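Local coordinates for beta-N-acetylhexosaminidase (Thermotoga neapolitana, PDB 5BZA), which probably hydrolyses terminal non-reducing N-acetyl-D-hexosamine residues from N-acetyl-beta-D-hexosaminides, as a family 3 glycoside hydrolase, at residues B[32-37]-B[58-63]; B[244-249]-B[274-279]; B[257-262]-B[288-293]. All blocks are in the same frame, centred on the assembly; numbering follows the deposited sequence.

Interaction 1. Residues B[32-37]-B[58-63]; sequences VLIYPG and FIVSSD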
# COMPACT_ATOMS: atom_id res chain seq x y z
N VAL B 32 -7.81 17.21 9.24
CA VAL B 32 -7.78 15.89 9.84
C VAL B 32 -6.41 15.30 9.53
O VAL B 32 -6.01 15.17 8.35
CB VAL B 32 -8.94 14.96 9.26
CG1 VAL B 32 -8.73 13.48 9.64
CG2 VAL B 32 -10.32 15.43 9.72
N LEU B 33 -5.69 14.96 10.57
CA LEU B 33 -4.41 14.27 10.46
C LEU B 33 -4.67 12.89 11.00
O LEU B 33 -5.22 12.75 12.12
CB LEU B 33 -3.30 14.95 11.27
CG LEU B 33 -2.01 14.17 11.57
CD1 LEU B 33 -1.34 13.71 10.27
CD2 LEU B 33 -1.00 15.03 12.40
N ILE B 34 -4.30 11.88 10.21
CA ILE B 34 -4.61 10.52 10.55
C ILE B 34 -3.33 9.87 11.03
O ILE B 34 -2.33 9.82 10.30
CB ILE B 34 -5.23 9.74 9.35
CG1 ILE B 34 -6.43 10.49 8.77
CG2 ILE B 34 -5.60 8.31 9.77
CD1 ILE B 34 -7.05 9.77 7.58
N TYR B 35 -3.37 9.39 12.27
CA TYR B 35 -2.21 8.79 12.90
C TYR B 35 -2.17 7.25 12.74
O TYR B 35 -3.15 6.63 12.35
CB TYR B 35 -2.20 9.21 14.36
CG TYR B 35 -1.63 10.61 14.64
CD1 TYR B 35 -0.45 11.03 14.06
CD2 TYR B 35 -2.27 11.48 15.54
CE1 TYR B 35 0.09 12.30 14.34
CE2 TYR B 35 -1.75 12.76 15.83
CZ TYR B 35 -0.57 13.17 15.22
OH TYR B 35 -0.02 14.43 15.50
N PRO B 36 -1.02 6.62 13.04
CA PRO B 36 -0.97 5.15 12.98
C PRO B 36 -2.04 4.39 13.81
O PRO B 36 -2.43 3.28 13.43
CB PRO B 36 0.43 4.85 13.50
CG PRO B 36 1.23 6.04 13.08
CD PRO B 36 0.32 7.20 13.28
N GLY B 37 -2.54 4.99 14.88
CA GLY B 37 -3.59 4.37 15.67
C GLY B 37 -4.79 4.00 14.79
O GLY B 37 -5.53 3.05 15.08
N PHE B 58 -12.89 18.50 4.17
CA PHE B 58 -11.81 18.46 5.13
C PHE B 58 -10.50 18.48 4.37
O PHE B 58 -10.42 17.92 3.28
CB PHE B 58 -11.84 17.20 5.99
CG PHE B 58 -13.11 16.98 6.74
CD1 PHE B 58 -14.16 16.24 6.16
CD2 PHE B 58 -13.25 17.46 8.05
CE1 PHE B 58 -15.33 15.99 6.87
CE2 PHE B 58 -14.40 17.23 8.76
CZ PHE B 58 -15.47 16.49 8.18
N ILE B 59 -9.47 19.09 4.96
CA ILE B 59 -8.10 18.86 4.57
C ILE B 59 -7.65 17.61 5.32
O ILE B 59 -7.71 17.58 6.56
CB ILE B 59 -7.17 20.07 4.94
CG1 ILE B 59 -7.75 21.35 4.35
CG2 ILE B 59 -5.74 19.81 4.44
CD1 ILE B 59 -7.11 22.60 4.87
N VAL B 60 -7.21 16.58 4.57
CA VAL B 60 -6.86 15.28 5.14
C VAL B 60 -5.39 15.01 4.90
O VAL B 60 -4.94 15.00 3.74
CB VAL B 60 -7.69 14.09 4.52
CG1 VAL B 60 -7.28 12.73 5.15
CG2 VAL B 60 -9.19 14.33 4.67
N SER B 61 -4.64 14.78 5.98
CA SER B 61 -3.20 14.76 5.87
C SER B 61 -2.60 13.55 6.61
O SER B 61 -3.24 12.93 7.47
CB SER B 61 -2.63 16.08 6.45
OG SER B 61 -1.30 16.25 6.03
N SER B 62 -1.34 13.26 6.29
CA SER B 62 -0.55 12.27 7.02
C SER B 62 0.86 12.79 7.24
O SER B 62 1.28 13.78 6.59
CB SER B 62 -0.48 10.96 6.25
OG SER B 62 0.45 11.13 5.18
N ASP B 63 1.61 12.08 8.09
CA ASP B 63 3.03 12.36 8.27
C ASP B 63 3.91 11.44 7.43
O ASP B 63 5.03 11.11 7.84
CB ASP B 63 3.47 12.21 9.74
CG ASP B 63 2.96 13.30 10.63
OD1 ASP B 63 2.79 14.43 10.14
OD2 ASP B 63 2.77 13.04 11.84
O HOH W 1 0.69 10.37 10.15
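Leu33 shows best how strand 32-34 leans on strand 59-62. Its CB leaves on the same face of the sheet as that of Ser61, and with CG anti to the backbone N (chi1 164°) the chain leans forward along its own strand, CG lying over one face of the Tyr35 ring, offset toward the rim. Leu33 CD1 turns to the other strand and rests 3.5 Å from Ser61 O and 3.6 Å from Ser62 CA; the other branch, CD2, packs toward Leu274 CD1 on strand 273-275. The two backbones pair in parallel register, Val32 beside Val60 and Leu33 beside Ser61. Val32 N gives to Ile59 O at 2.7 Å, Ser61 N to Val32 O at 2.8 Å and Ile34 N to Ser61 O at 3.1 Å, each nearly along the C=O axis. Farther on, a water accepts from Asp63 N and donates to Ile34 O. Ile34 CD1 crosses obliquely to Val60 CG1 at 3.8 Å. These are neighbouring staves of the parallel TIM-type barrel, joined by a beta-alpha-beta crossover: strand 9-13 lies beyond 31-34, strand 110-111 beyond 59-62, and helix 42-54 covers Val32, Ile34 and Phe58.

Interaction 2. Residues B[244-249]-B[274-279]; sequences SDAMEM and LLDNFR
The carboxylates of Glu248 and Asp276, crossing obliquely with their planes 41° apart, dominate this contact. Glu248 heads for the other segment and bends at chi2 (96°), which brings its end over the backbone of Leu275 and Asp276. Glu248 OE1 takes the N-H of Asp276 at 2.8 Å, approached from above the carboxylate plane, while Glu248 OE2 has a weak bond from Asn277 N and lies 3.1 Å from Leu275 CB, the side chains crossing at about a right angle. Asp276 OD1 stands 3.0 Å from Glu248 OE1, both acceptors; with Asp280 also close to OE2, this crowding would probably raise the pKa of one of the acids. Ala246 CB packs against Asp276 CB at 3.7 Å. Leu274 is gripped at both backbone ends: its N gives to Ser244 OG at 2.9 Å, and its O accepts from Met247 N, also at 2.9 Å and nearly along the C=O axis. Ser244 OG donates to Asp245 O. Leu274 lies alongside Asp245, both pointing the same way, with CD2 4.1 Å from OD1 of this cadmium ligand, which also accepts from Ala246 N. The loop after strand 241-243 is thus tied to strand 273-275 where the barrel closes, with strand 9-13 on the latter's other side and helices 258-268 and 281-293 packed against Met247.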
# COMPACT_ATOMS: atom_id res chain seq x y z
N SER B 244 0.58 25.60 13.06
CA SER B 244 1.50 25.26 14.13
C SER B 244 2.00 23.83 13.98
O SER B 244 1.32 22.96 13.38
CB SER B 244 0.82 25.45 15.49
OG SER B 244 -0.08 24.40 15.82
N ASP B 245 3.16 23.54 14.55
CA ASP B 245 3.42 22.14 14.89
C ASP B 245 2.43 21.83 16.03
O ASP B 245 1.75 22.73 16.51
CB ASP B 245 4.88 21.89 15.29
CG ASP B 245 5.30 20.45 15.05
OD1 ASP B 245 4.39 19.62 14.81
OD2 ASP B 245 6.51 20.12 15.14
N ALA B 246 2.32 20.58 16.48
CA ALA B 246 1.24 20.22 17.44
C ALA B 246 1.40 20.98 18.76
O ALA B 246 2.43 20.89 19.42
CB ALA B 246 1.21 18.73 17.70
N MET B 247 0.36 21.72 19.15
CA MET B 247 0.47 22.64 20.31
C MET B 247 0.69 21.94 21.64
O MET B 247 1.21 22.55 22.57
CB MET B 247 -0.78 23.51 20.42
CG MET B 247 -0.87 24.61 19.42
SD MET B 247 0.45 25.84 19.56
CE MET B 247 -0.20 27.03 18.38
N GLU B 248 0.27 20.68 21.73
CA GLU B 248 0.36 19.94 22.98
C GLU B 248 1.81 19.60 23.27
O GLU B 248 2.14 19.26 24.39
CB GLU B 248 -0.48 18.64 22.93
CG GLU B 248 -2.00 18.87 22.78
CD GLU B 248 -2.43 18.77 21.32
OE1 GLU B 248 -1.58 19.07 20.45
OE2 GLU B 248 -3.60 18.38 21.05
N MET B 249 2.66 19.64 22.26
CA MET B 249 4.05 19.30 22.50
C MET B 249 4.69 20.16 23.64
O MET B 249 4.37 21.33 23.84
CB MET B 249 4.86 19.44 21.22
CG MET B 249 4.87 18.20 20.34
SD MET B 249 5.77 18.45 18.78
CE MET B 249 4.68 19.52 17.99
N LEU B 274 -2.59 23.15 14.98
CA LEU B 274 -2.51 21.70 14.92
C LEU B 274 -2.54 21.10 16.34
O LEU B 274 -1.74 21.49 17.20
CB LEU B 274 -1.25 21.28 14.15
CG LEU B 274 -0.99 19.78 13.98
CD1 LEU B 274 -1.98 19.17 12.94
CD2 LEU B 274 0.43 19.43 13.59
N LEU B 275 -3.53 20.24 16.61
CA LEU B 275 -3.61 19.43 17.84
C LEU B 275 -3.26 18.00 17.56
O LEU B 275 -3.80 17.44 16.62
CB LEU B 275 -4.99 19.46 18.44
CG LEU B 275 -5.46 20.88 18.70
CD1 LEU B 275 -6.88 20.86 19.20
CD2 LEU B 275 -4.47 21.54 19.71
N ASP B 276 -2.44 17.37 18.38
CA ASP B 276 -2.08 16.00 18.07
C ASP B 276 -3.09 15.02 18.66
O ASP B 276 -2.91 13.81 18.57
CB ASP B 276 -0.64 15.66 18.52
CG ASP B 276 -0.48 15.66 20.01
OD1 ASP B 276 -1.41 16.09 20.71
OD2 ASP B 276 0.61 15.26 20.50
N ASN B 277 -4.18 15.57 19.22
CA ASN B 277 -5.23 14.80 19.85
C ASN B 277 -6.59 15.48 19.71
O ASN B 277 -6.81 16.54 20.28
CB ASN B 277 -4.93 14.60 21.33
CG ASN B 277 -5.85 13.58 21.98
OD1 ASN B 277 -6.95 13.27 21.46
ND2 ASN B 277 -5.42 13.06 23.13
N PHE B 278 -7.52 14.86 18.97
CA PHE B 278 -8.83 15.47 18.71
C PHE B 278 -9.58 15.72 20.00
O PHE B 278 -10.40 16.62 20.10
CB PHE B 278 -9.67 14.58 17.78
CG PHE B 278 -10.11 13.27 18.41
CD1 PHE B 278 -9.26 12.15 18.39
CD2 PHE B 278 -11.36 13.15 19.03
CE1 PHE B 278 -9.65 10.93 18.97
CE2 PHE B 278 -11.77 11.95 19.60
CZ PHE B 278 -10.91 10.84 19.59
N ARG B 279 -9.28 14.91 21.01
CA ARG B 279 -9.89 15.09 22.30
C ARG B 279 -9.50 16.44 22.93
O ARG B 279 -10.21 16.93 23.79
CB ARG B 279 -9.56 13.92 23.23
CG ARG B 279 -10.10 12.56 22.74
CD ARG B 279 -9.67 11.40 23.65
NE ARG B 279 -10.35 10.14 23.28
CZ ARG B 279 -9.79 9.11 22.64
NH1 ARG B 279 -8.48 9.14 22.37
NH2 ARG B 279 -10.54 8.03 22.33

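Interaction 3. Residues B[257-262]-B[288-293]; sequences SVEEAV and LKKLIE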
# COMPACT_ATOMS: atom_id res chain seq x y z
N SER B 257 0.57 28.58 28.44
CA SER B 257 -0.75 28.07 28.69
C SER B 257 -1.41 27.87 27.34
O SER B 257 -0.96 28.46 26.34
CB SER B 257 -1.56 29.05 29.55
OG SER B 257 -1.98 30.18 28.79
N VAL B 258 -2.45 27.02 27.31
CA VAL B 258 -3.24 26.83 26.10
C VAL B 258 -3.69 28.19 25.59
O VAL B 258 -3.60 28.50 24.39
CB VAL B 258 -4.53 25.95 26.35
CG1 VAL B 258 -5.46 26.04 25.14
CG2 VAL B 258 -4.18 24.48 26.66
N GLU B 259 -4.16 29.02 26.51
CA GLU B 259 -4.70 30.32 26.16
C GLU B 259 -3.55 31.16 25.52
O GLU B 259 -3.75 31.86 24.51
CB GLU B 259 -5.27 31.00 27.41
CG GLU B 259 -6.04 32.29 27.16
CD GLU B 259 -6.06 33.22 28.38
OE1 GLU B 259 -4.96 33.51 28.94
OE2 GLU B 259 -7.19 33.59 28.82
N GLU B 260 -2.35 31.05 26.08
CA GLU B 260 -1.18 31.77 25.56
C GLU B 260 -0.80 31.24 24.16
O GLU B 260 -0.58 32.02 23.21
CB GLU B 260 0.01 31.65 26.54
CG GLU B 260 -0.05 32.56 27.80
CD GLU B 260 1.03 32.15 28.83
OE1 GLU B 260 1.46 30.98 28.75
OE2 GLU B 260 1.46 32.96 29.71
N ALA B 261 -0.72 29.92 24.02
CA ALA B 261 -0.41 29.29 22.72
C ALA B 261 -1.36 29.75 21.63
O ALA B 261 -0.94 30.17 20.54
CB ALA B 261 -0.44 27.78 22.85
N VAL B 262 -2.66 29.70 21.93
CA VAL B 262 -3.66 30.14 20.97
C VAL B 262 -3.52 31.62 20.60
O VAL B 262 -3.50 31.97 19.39
CB VAL B 262 -5.07 29.83 21.49
CG1 VAL B 262 -6.13 30.43 20.59
CG2 VAL B 262 -5.23 28.30 21.55
N LEU B 288 -10.09 29.60 22.15
CA LEU B 288 -10.03 30.52 21.04
C LEU B 288 -11.18 31.48 21.17
O LEU B 288 -10.99 32.72 21.13
CB LEU B 288 -10.10 29.79 19.70
CG LEU B 288 -10.14 30.73 18.49
CD1 LEU B 288 -8.86 31.56 18.49
CD2 LEU B 288 -10.26 29.90 17.20
N LYS B 289 -12.36 30.94 21.43
CA LYS B 289 -13.55 31.76 21.48
C LYS B 289 -13.45 32.82 22.57
O LYS B 289 -13.78 33.97 22.35
CB LYS B 289 -14.79 30.92 21.71
CG LYS B 289 -15.35 30.35 20.44
CD LYS B 289 -16.52 29.47 20.78
CE LYS B 289 -17.54 30.23 21.58
NZ LYS B 289 -18.64 30.68 20.70
N LYS B 290 -12.92 32.42 23.73
CA LYS B 290 -12.80 33.36 24.82
C LYS B 290 -11.95 34.53 24.35
O LYS B 290 -12.35 35.69 24.51
CB LYS B 290 -12.16 32.70 26.04
CG LYS B 290 -11.92 33.68 27.19
CD LYS B 290 -11.11 33.01 28.31
CE LYS B 290 -10.42 34.03 29.23
NZ LYS B 290 -9.53 33.34 30.24
N LEU B 291 -10.80 34.22 23.74
CA LEU B 291 -9.82 35.23 23.36
C LEU B 291 -10.37 36.09 22.25
O LEU B 291 -9.92 37.21 22.04
CB LEU B 291 -8.50 34.57 22.93
CG LEU B 291 -7.87 33.74 24.05
CD1 LEU B 291 -6.53 33.10 23.67
CD2 LEU B 291 -7.67 34.68 25.23
N ILE B 292 -11.40 35.60 21.57
CA ILE B 292 -11.98 36.40 20.51
C ILE B 292 -13.00 37.35 21.16
O ILE B 292 -13.15 38.49 20.71
CB ILE B 292 -12.66 35.56 19.42
CG1 ILE B 292 -11.63 34.72 18.65
CG2 ILE B 292 -13.40 36.44 18.43
CD1 ILE B 292 -12.25 33.84 17.52
N GLU B 293 -13.66 36.91 22.23
CA GLU B 293 -14.74 37.71 22.78
C GLU B 293 -14.24 38.80 23.72
O GLU B 293 -14.85 39.87 23.79
CB GLU B 293 -15.74 36.83 23.54
CG GLU B 293 -16.54 35.90 22.66
CD GLU B 293 -17.38 34.91 23.46
OE1 GLU B 293 -17.21 34.84 24.71
OE2 GLU B 293 -18.21 34.20 22.85
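CG of Glu259 stands anti to its backbone N (chi1 -172°) and the chain runs on extended, so the carboxylate reaches across toward helix 288-293. Lys290 answers in kind: CG is anti to the backbone N and the chain is extended throughout, a stretched arm that brings NZ to within 2.7 Å of Glu259 OE2. The ammonium meets that oxygen nearly along its C-O axis, a hydrogen-bonded salt bridge between obliquely crossing chains. Leu291, by contrast, has CG anti to the carbonyl carbon (chi1 -61°), which directs its forked end at the other helix. Leu291 CD2 touches the methylene CG of Glu259 at 3.5 Å, and its CD1 comes to 3.2 Å from Glu259 O, so the same glutamate offers its aliphatic part to the leucine and its charge to the lysine. One turn on, Val262 points CG1 at Leu288 CD1, 3.6 Å away and at about a right angle, and also meets Leu291 CD1 at 4.1 Å. The short helical segments cross at -66° with their axes 9.9 Å apart. They belong to helices 258-268 and 281-293, which flank strand 273-275 in the chain and pack together in the outer layer of the TIM-type barrel. Helix 258-262 starts from a capping box in which Glu260 N gives to Ser257 OG and Ser257 N to Glu260 OE1. The chemistry is therefore divided: a buried apolar centre of Val262, Leu288 and Leu291, beside an ion pair whose lysine is exposed, so solvent probably screens much of its charge.

Overall arrangement
All three contacts belong to the N-terminal TIM-type barrel domain. Interaction 1 closes first along the chain and joins two adjacent inner strands; interactions 2 and 3 follow and interleave, their segments alternating through the last strand 273-275 and the helices before and after it. The centres of interactions 1 and 2 lie about 12 Å apart, and the two contacts touch, Tyr35 CE2 reaching Asp276 O at 3.2 Å. The centre of interaction 3 is about 15 Å from that of interaction 2, which it meets where Met247 CE packs on Ala261, and about 24 Å from that of interaction 1. The series thus runs from barrel strands to the outer helical layer.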